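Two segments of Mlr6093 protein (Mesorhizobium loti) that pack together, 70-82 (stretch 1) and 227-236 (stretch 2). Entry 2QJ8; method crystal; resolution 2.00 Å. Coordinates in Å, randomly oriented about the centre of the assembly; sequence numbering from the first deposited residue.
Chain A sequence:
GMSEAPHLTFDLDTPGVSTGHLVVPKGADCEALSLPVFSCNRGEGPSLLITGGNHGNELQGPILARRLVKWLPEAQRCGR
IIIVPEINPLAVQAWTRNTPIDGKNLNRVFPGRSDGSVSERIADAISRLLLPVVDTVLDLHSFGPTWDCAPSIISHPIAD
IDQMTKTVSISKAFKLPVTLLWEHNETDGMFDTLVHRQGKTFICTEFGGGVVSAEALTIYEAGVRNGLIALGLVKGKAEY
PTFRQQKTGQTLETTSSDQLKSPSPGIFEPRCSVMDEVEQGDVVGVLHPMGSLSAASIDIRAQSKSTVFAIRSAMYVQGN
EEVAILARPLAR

Stretch 1, residues 70-82: KWLPEAQRCGRII
Stretch 2 227-236: GLIALGLVKG

Two segments far apart in sequence meet where each leaves a helix. Stretch 1 ends a helix at Ala75, passes through a turn and enters a strand that carries Arg80 to Ile82 onward; stretch 2 ends a helix at Ala230 and turns through Leu231, Gly232 and Leu233 before Val234 and Lys235 extend. Together they bury 469 Å², with apolar side chains meeting around one backbone hydrogen bond.

Trp71 (phi/psi -91/-37, chi1 t, chi2 76°) sets its CB sideways, but the long indole brings its end nearer: CZ3 lies 3.6 Å from Leu228 CD1, which sits at the ring edge, and CH2 lies 3.7 Å from Val234 CG1. Leu72 (chi1 m, chi2 t) likewise reaches in, its CD2 3.9 Å from Val234 CG2 and 4.2 Å from Leu228 CD1. Leu228, also m and t, points toward stretch 1 from its helix, and Val234 (-130/138, chi1 t) packs against both, with CG2 also 4.0 Å from Trp71 CH2.

The Pro73 ring nitrogen has no hydrogen to donate, and the helix is kinked here. Ala75 N still bonds Trp71 O (3.1 Å) and Gln76 N bonds Leu72 O (2.9 Å). The small Ala75 methyl, directed sideways, lies with its CB 4.3 Å from Val234 CG1.

Gln76 leaves helical geometry at -69/124, its CA 4.9 Å from the CA of Val234; the CA of Cys78 lies 5.6 Å from the CA of Leu233, so the register runs forward in stretch 1 as it runs backward in stretch 2. The Gln76 side chain, t at chi1 and chi2, turns back on its own stretch, where NE2 donates to Cys78 O at 2.9 Å. Next, Arg77 (-89/-29, chi1 m) donates from N to Leu233 O at 2.8 Å and 161°, joining the two backbones; the modelled part of its side chain places CG 3.7 Å from Lys235 CB.

Cys78 is extended (-164/-180, chi1 p), its SG 3.2 Å from Gly232 O and its N buried without a partner. Gly232 (75/20) closes the second helix in a Schellman motif: its N bonds Ile229 O at 2.8 Å, and Leu233 N returns to Leu228 O at 3.0 Å. Positive phi suits glycine. It suits Gly79 (68/-158) too, where a CB would come 2.9 Å from Leu233 CD2 and clash.

Leu233 (-98/-26, chi1 m, chi2 t) is the most covered residue of the contact, its CD2 3.3 Å from Cys78 O. Arg80 (-136/129) points away in the strand, and the alternation turns Ile81 (-122/121, chi1 m, chi2 t) toward stretch 2. Its CG1 packs 4.0 Å from Leu233 CD1 and its CD1 4.3 Å from Leu228 CD2; these aliphatic side chains bring no polar atoms of their own.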

ATOM      1  N   LYS A  70      -6.332   1.714 -25.006  1.00 27.20           N
ATOM      2  CA  LYS A  70      -6.105   2.873 -25.871  1.00 30.27           C
ATOM      3  C   LYS A  70      -4.991   2.722 -26.927  1.00 30.90           C
ATOM      4  O   LYS A  70      -5.031   3.400 -27.963  1.00 30.88           O
ATOM      5  CB  LYS A  70      -5.837   4.118 -25.009  1.00 30.75           C
ATOM      6  CG  LYS A  70      -7.075   4.637 -24.293  1.00 37.60           C
ATOM      7  CD  LYS A  70      -6.783   5.870 -23.468  1.00 37.47           C
ATOM      8  N   TRP A  71      -4.013   1.850 -26.666  1.00 29.03           N
ATOM      9  CA  TRP A  71      -2.834   1.664 -27.524  1.00 27.26           C
ATOM     10  C   TRP A  71      -2.997   0.604 -28.589  1.00 26.40           C
ATOM     11  O   TRP A  71      -2.497   0.776 -29.693  1.00 26.58           O
ATOM     12  CB  TRP A  71      -1.627   1.355 -26.640  1.00 26.95           C
ATOM     13  CG  TRP A  71      -0.358   0.963 -27.299  1.00 28.33           C
ATOM     14  CD1 TRP A  71       0.519   1.777 -27.943  1.00 32.45           C
ATOM     15  CD2 TRP A  71       0.242  -0.331 -27.276  1.00 27.89           C
ATOM     16  NE1 TRP A  71       1.615   1.062 -28.357  1.00 32.09           N
ATOM     17  CE2 TRP A  71       1.469  -0.238 -27.965  1.00 31.65           C
ATOM     18  CE3 TRP A  71      -0.147  -1.562 -26.767  1.00 28.13           C
ATOM     19  CZ2 TRP A  71       2.316  -1.328 -28.140  1.00 32.32           C
ATOM     20  CZ3 TRP A  71       0.692  -2.656 -26.960  1.00 28.93           C
ATOM     21  CH2 TRP A  71       1.904  -2.526 -27.631  1.00 32.89           C
ATOM     22  N   LEU A  72      -3.696  -0.481 -28.264  1.00 23.72           N
ATOM     23  CA  LEU A  72      -3.886  -1.569 -29.202  1.00 24.93           C
ATOM     24  C   LEU A  72      -4.632  -1.284 -30.517  1.00 26.24           C
ATOM     25  O   LEU A  72      -4.352  -1.968 -31.498  1.00 25.88           O
ATOM     26  CB  LEU A  72      -4.514  -2.772 -28.509  1.00 26.28           C
ATOM     27  CG  LEU A  72      -3.598  -3.487 -27.544  1.00 25.57           C
ATOM     28  CD1 LEU A  72      -4.469  -4.456 -26.765  1.00 24.00           C
ATOM     29  CD2 LEU A  72      -2.409  -4.165 -28.254  1.00 26.90           C
ATOM     30  N   PRO A  73      -5.622  -0.356 -30.530  1.00 27.35           N
ATOM     31  CA  PRO A  73      -6.217  -0.005 -31.817  1.00 29.13           C
ATOM     32  C   PRO A  73      -5.218   0.379 -32.926  1.00 29.37           C
ATOM     33  O   PRO A  73      -5.488   0.030 -34.069  1.00 28.56           O
ATOM     34  CB  PRO A  73      -7.164   1.149 -31.471  1.00 30.36           C
ATOM     35  CG  PRO A  73      -7.616   0.800 -30.037  1.00 30.25           C
ATOM     36  CD  PRO A  73      -6.338   0.290 -29.405  1.00 28.35           C
ATOM     37  N   GLU A  74      -4.115   1.077 -32.607  1.00 29.83           N
ATOM     38  CA  GLU A  74      -3.061   1.393 -33.588  1.00 30.11           C
ATOM     39  C   GLU A  74      -1.931   0.332 -33.641  1.00 29.37           C
ATOM     40  O   GLU A  74      -1.475  -0.021 -34.729  1.00 32.85           O
ATOM     41  CB  GLU A  74      -2.477   2.811 -33.376  1.00 32.76           C
ATOM     42  CG  GLU A  74      -3.481   3.970 -33.611  1.00 41.72           C
ATOM     43  CD  GLU A  74      -4.002   4.070 -35.056  1.00 53.22           C
ATOM     44  OE1 GLU A  74      -3.207   4.437 -35.961  1.00 50.08           O
ATOM     45  OE2 GLU A  74      -5.224   3.818 -35.266  1.00 56.04           O
ATOM     46  N   ALA A  75      -1.520  -0.201 -32.495  1.00 28.89           N
ATOM     47  CA  ALA A  75      -0.431  -1.187 -32.395  1.00 27.11           C
ATOM     48  C   ALA A  75      -0.732  -2.664 -32.711  1.00 28.41           C
ATOM     49  O   ALA A  75       0.188  -3.375 -33.105  1.00 26.82           O
ATOM     50  CB  ALA A  75       0.196  -1.109 -31.022  1.00 26.60           C
ATOM     51  N   GLN A  76      -1.960  -3.151 -32.499  1.00 29.83           N
ATOM     52  CA  GLN A  76      -2.243  -4.570 -32.729  1.00 29.22           C
ATOM     53  C   GLN A  76      -2.171  -4.882 -34.239  1.00 31.36           C
ATOM     54  O   GLN A  76      -2.867  -4.255 -35.013  1.00 30.88           O
ATOM     55  CB  GLN A  76      -3.600  -4.978 -32.159  1.00 25.34           C
ATOM     56  CG  GLN A  76      -3.835  -6.469 -32.177  1.00 27.02           C
ATOM     57  CD  GLN A  76      -5.137  -6.870 -31.566  1.00 24.69           C
ATOM     58  OE1 GLN A  76      -5.626  -6.212 -30.653  1.00 27.10           O
ATOM     59  NE2 GLN A  76      -5.714  -7.961 -32.047  1.00 24.75           N
ATOM     60  N   ARG A  77      -1.326  -5.841 -34.637  1.00 32.09           N
ATOM     61  CA  ARG A  77      -1.174  -6.200 -36.059  1.00 31.87           C
ATOM     62  C   ARG A  77      -2.115  -7.274 -36.539  1.00 32.10           C
ATOM     63  O   ARG A  77      -2.438  -7.303 -37.726  1.00 32.70           O
ATOM     64  CB  ARG A  77       0.265  -6.648 -36.383  1.00 34.05           C
ATOM     65  CG  ARG A  77       1.293  -5.553 -36.255  1.00 35.57           C
ATOM     66  N   CYS A  78      -2.534  -8.179 -35.652  1.00 29.87           N
ATOM     67  CA  CYS A  78      -3.359  -9.303 -36.067  1.00 29.59           C
ATOM     68  C   CYS A  78      -4.023  -9.952 -34.860  1.00 28.72           C
ATOM     69  O   CYS A  78      -3.852  -9.482 -33.727  1.00 28.78           O
ATOM     70  CB  CYS A  78      -2.482 -10.337 -36.797  1.00 31.17           C
ATOM     71  SG  CYS A  78      -1.239 -11.143 -35.757  1.00 30.49           S
ATOM     72  N   GLY A  79      -4.801 -11.000 -35.126  1.00 27.41           N
ATOM     73  CA  GLY A  79      -5.453 -11.791 -34.090  1.00 27.70           C
ATOM     74  C   GLY A  79      -6.549 -11.087 -33.327  1.00 28.00           C
ATOM     75  O   GLY A  79      -7.116 -10.114 -33.808  1.00 26.61           O
ATOM     76  N   ARG A  80      -6.833 -11.585 -32.120  1.00 26.61           N
ATOM     77  CA  ARG A  80      -7.847 -11.011 -31.280  1.00 30.89           C
ATOM     78  C   ARG A  80      -7.345 -10.892 -29.825  1.00 27.37           C
ATOM     79  O   ARG A  80      -6.852 -11.849 -29.265  1.00 24.18           O
ATOM     80  CB  ARG A  80      -9.142 -11.844 -31.329  1.00 31.61           C
ATOM     81  CG  ARG A  80     -10.363 -11.124 -30.659  1.00 38.52           C
ATOM     82  CD  ARG A  80     -11.513 -12.093 -30.437  1.00 41.27           C
ATOM     83  NE  ARG A  80     -12.186 -12.412 -31.684  1.00 58.69           N
ATOM     84  CZ  ARG A  80     -12.903 -13.508 -31.947  1.00 52.70           C
ATOM     85  NH1 ARG A  80     -13.027 -14.518 -31.081  1.00 49.45           N
ATOM     86  NH2 ARG A  80     -13.466 -13.609 -33.151  1.00 56.53           N
ATOM     87  N   ILE A  81      -7.496  -9.696 -29.255  1.00 25.58           N
ATOM     88  CA  ILE A  81      -7.137  -9.395 -27.867  1.00 24.64           C
ATOM     89  C   ILE A  81      -8.374  -8.902 -27.159  1.00 25.90           C
ATOM     90  O   ILE A  81      -9.006  -7.932 -27.593  1.00 24.80           O
ATOM     91  CB  ILE A  81      -6.009  -8.338 -27.736  1.00 25.37           C
ATOM     92  CG1 ILE A  81      -4.756  -8.846 -28.434  1.00 23.22           C
ATOM     93  CG2 ILE A  81      -5.749  -8.069 -26.212  1.00 25.70           C
ATOM     94  CD1 ILE A  81      -3.599  -7.839 -28.532  1.00 23.33           C
ATOM     95  N   ILE A  82      -8.764  -9.609 -26.101  1.00 23.60           N
ATOM     96  CA  ILE A  82      -9.896  -9.224 -25.285  1.00 22.55           C
ATOM     97  C   ILE A  82      -9.303  -8.723 -23.956  1.00 24.15           C
ATOM     98  O   ILE A  82      -8.358  -9.311 -23.453  1.00 23.55           O
ATOM     99  CB  ILE A  82     -10.875 -10.437 -25.007  1.00 21.01           C
ATOM    100  CG1 ILE A  82     -11.401 -11.067 -26.314  1.00 23.84           C
ATOM    101  CG2 ILE A  82     -12.023  -9.980 -24.163  1.00 20.59           C
ATOM    102  CD1 ILE A  82     -12.200 -12.419 -26.089  1.00 21.53           C
ATOM    103  N   GLY A 227       6.056  -8.821 -24.335  1.00 26.15           N
ATOM    104  CA  GLY A 227       5.256 -10.042 -24.286  1.00 29.60           C
ATOM    105  C   GLY A 227       4.354 -10.157 -25.486  1.00 28.83           C
ATOM    106  O   GLY A 227       4.293 -11.218 -26.101  1.00 28.89           O
ATOM    107  N   LEU A 228       3.682  -9.051 -25.835  1.00 29.50           N
ATOM    108  CA  LEU A 228       2.792  -8.994 -27.010  1.00 29.46           C
ATOM    109  C   LEU A 228       3.515  -9.212 -28.323  1.00 28.32           C
ATOM    110  O   LEU A 228       2.986  -9.868 -29.211  1.00 28.03           O
ATOM    111  CB  LEU A 228       2.030  -7.679 -27.052  1.00 29.38           C
ATOM    112  CG  LEU A 228       1.023  -7.492 -25.942  1.00 32.10           C
ATOM    113  CD1 LEU A 228       0.548  -6.070 -25.988  1.00 28.82           C
ATOM    114  CD2 LEU A 228      -0.108  -8.491 -26.078  1.00 32.04           C
ATOM    115  N   ILE A 229       4.719  -8.656 -28.425  1.00 30.10           N
ATOM    116  CA  ILE A 229       5.597  -8.878 -29.554  1.00 29.68           C
ATOM    117  C   ILE A 229       5.955 -10.363 -29.630  1.00 32.82           C
ATOM    118  O   ILE A 229       5.757 -10.988 -30.665  1.00 33.73           O
ATOM    119  CB  ILE A 229       6.883  -8.024 -29.462  1.00 31.16           C
ATOM    120  CG1 ILE A 229       6.563  -6.541 -29.653  1.00 29.31           C
ATOM    121  CG2 ILE A 229       7.903  -8.451 -30.529  1.00 29.33           C
ATOM    122  CD1 ILE A 229       7.711  -5.624 -29.261  1.00 25.07           C
ATOM    123  N   ALA A 230       6.402 -10.941 -28.517  1.00 33.77           N
ATOM    124  CA  ALA A 230       6.724 -12.373 -28.451  1.00 33.70           C
ATOM    125  C   ALA A 230       5.537 -13.290 -28.827  1.00 34.33           C
ATOM    126  O   ALA A 230       5.728 -14.395 -29.301  1.00 34.05           O
ATOM    127  CB  ALA A 230       7.244 -12.732 -27.051  1.00 33.74           C
ATOM    128  N   LEU A 231       4.315 -12.830 -28.604  1.00 35.01           N
ATOM    129  CA  LEU A 231       3.126 -13.596 -28.979  1.00 35.41           C
ATOM    130  C   LEU A 231       2.703 -13.365 -30.442  1.00 35.72           C
ATOM    131  O   LEU A 231       1.752 -13.984 -30.890  1.00 38.44           O
ATOM    132  CB  LEU A 231       1.974 -13.248 -28.029  1.00 34.88           C
ATOM    133  CG  LEU A 231       2.124 -13.735 -26.591  1.00 36.61           C
ATOM    134  CD1 LEU A 231       1.205 -12.968 -25.716  1.00 37.19           C
ATOM    135  CD2 LEU A 231       1.879 -15.254 -26.510  1.00 37.67           C
ATOM    136  N   GLY A 232       3.394 -12.491 -31.178  1.00 33.04           N
ATOM    137  CA  GLY A 232       3.053 -12.174 -32.541  1.00 32.87           C
ATOM    138  C   GLY A 232       1.836 -11.289 -32.746  1.00 33.13           C
ATOM    139  O   GLY A 232       1.297 -11.254 -33.849  1.00 35.17           O
ATOM    140  N   LEU A 233       1.428 -10.543 -31.720  1.00 29.69           N
ATOM    141  CA  LEU A 233       0.241  -9.688 -31.790  1.00 28.98           C
ATOM    142  C   LEU A 233       0.539  -8.218 -32.085  1.00 28.20           C
ATOM    143  O   LEU A 233      -0.312  -7.521 -32.587  1.00 28.88           O
ATOM    144  CB  LEU A 233      -0.543  -9.794 -30.493  1.00 29.19           C
ATOM    145  CG  LEU A 233      -1.303 -11.105 -30.294  1.00 30.95           C
ATOM    146  CD1 LEU A 233      -1.654 -11.333 -28.832  1.00 29.71           C
ATOM    147  CD2 LEU A 233      -2.559 -11.147 -31.176  1.00 25.61           C
ATOM    148  N   VAL A 234       1.732  -7.765 -31.738  1.00 29.99           N
ATOM    149  CA  VAL A 234       2.192  -6.403 -31.965  1.00 30.60           C
ATOM    150  C   VAL A 234       3.554  -6.553 -32.635  1.00 32.31           C
ATOM    151  O   VAL A 234       4.340  -7.430 -32.276  1.00 33.15           O
ATOM    152  CB  VAL A 234       2.249  -5.672 -30.603  1.00 29.96           C
ATOM    153  CG1 VAL A 234       2.952  -4.358 -30.680  1.00 32.52           C
ATOM    154  CG2 VAL A 234       0.815  -5.501 -30.055  1.00 25.77           C
ATOM    155  N   LYS A 235       3.830  -5.741 -33.639  1.00 34.42           N
ATOM    156  CA  LYS A 235       5.113  -5.812 -34.338  1.00 36.58           C
ATOM    157  C   LYS A 235       6.068  -4.805 -33.707  1.00 38.29           C
ATOM    158  O   LYS A 235       5.664  -3.694 -33.325  1.00 40.87           O
ATOM    159  CB  LYS A 235       4.936  -5.509 -35.830  1.00 36.54           C
ATOM    160  N   GLY A 236       7.330  -5.181 -33.591  1.00 39.30           N
ATOM    161  CA  GLY A 236       8.323  -4.276 -33.036  1.00 39.71           C
ATOM    162  C   GLY A 236       9.577  -5.031 -32.720  1.00 41.93           C
ATOM    163  O   GLY A 236       9.799  -6.116 -33.275  1.00 44.43           O
TER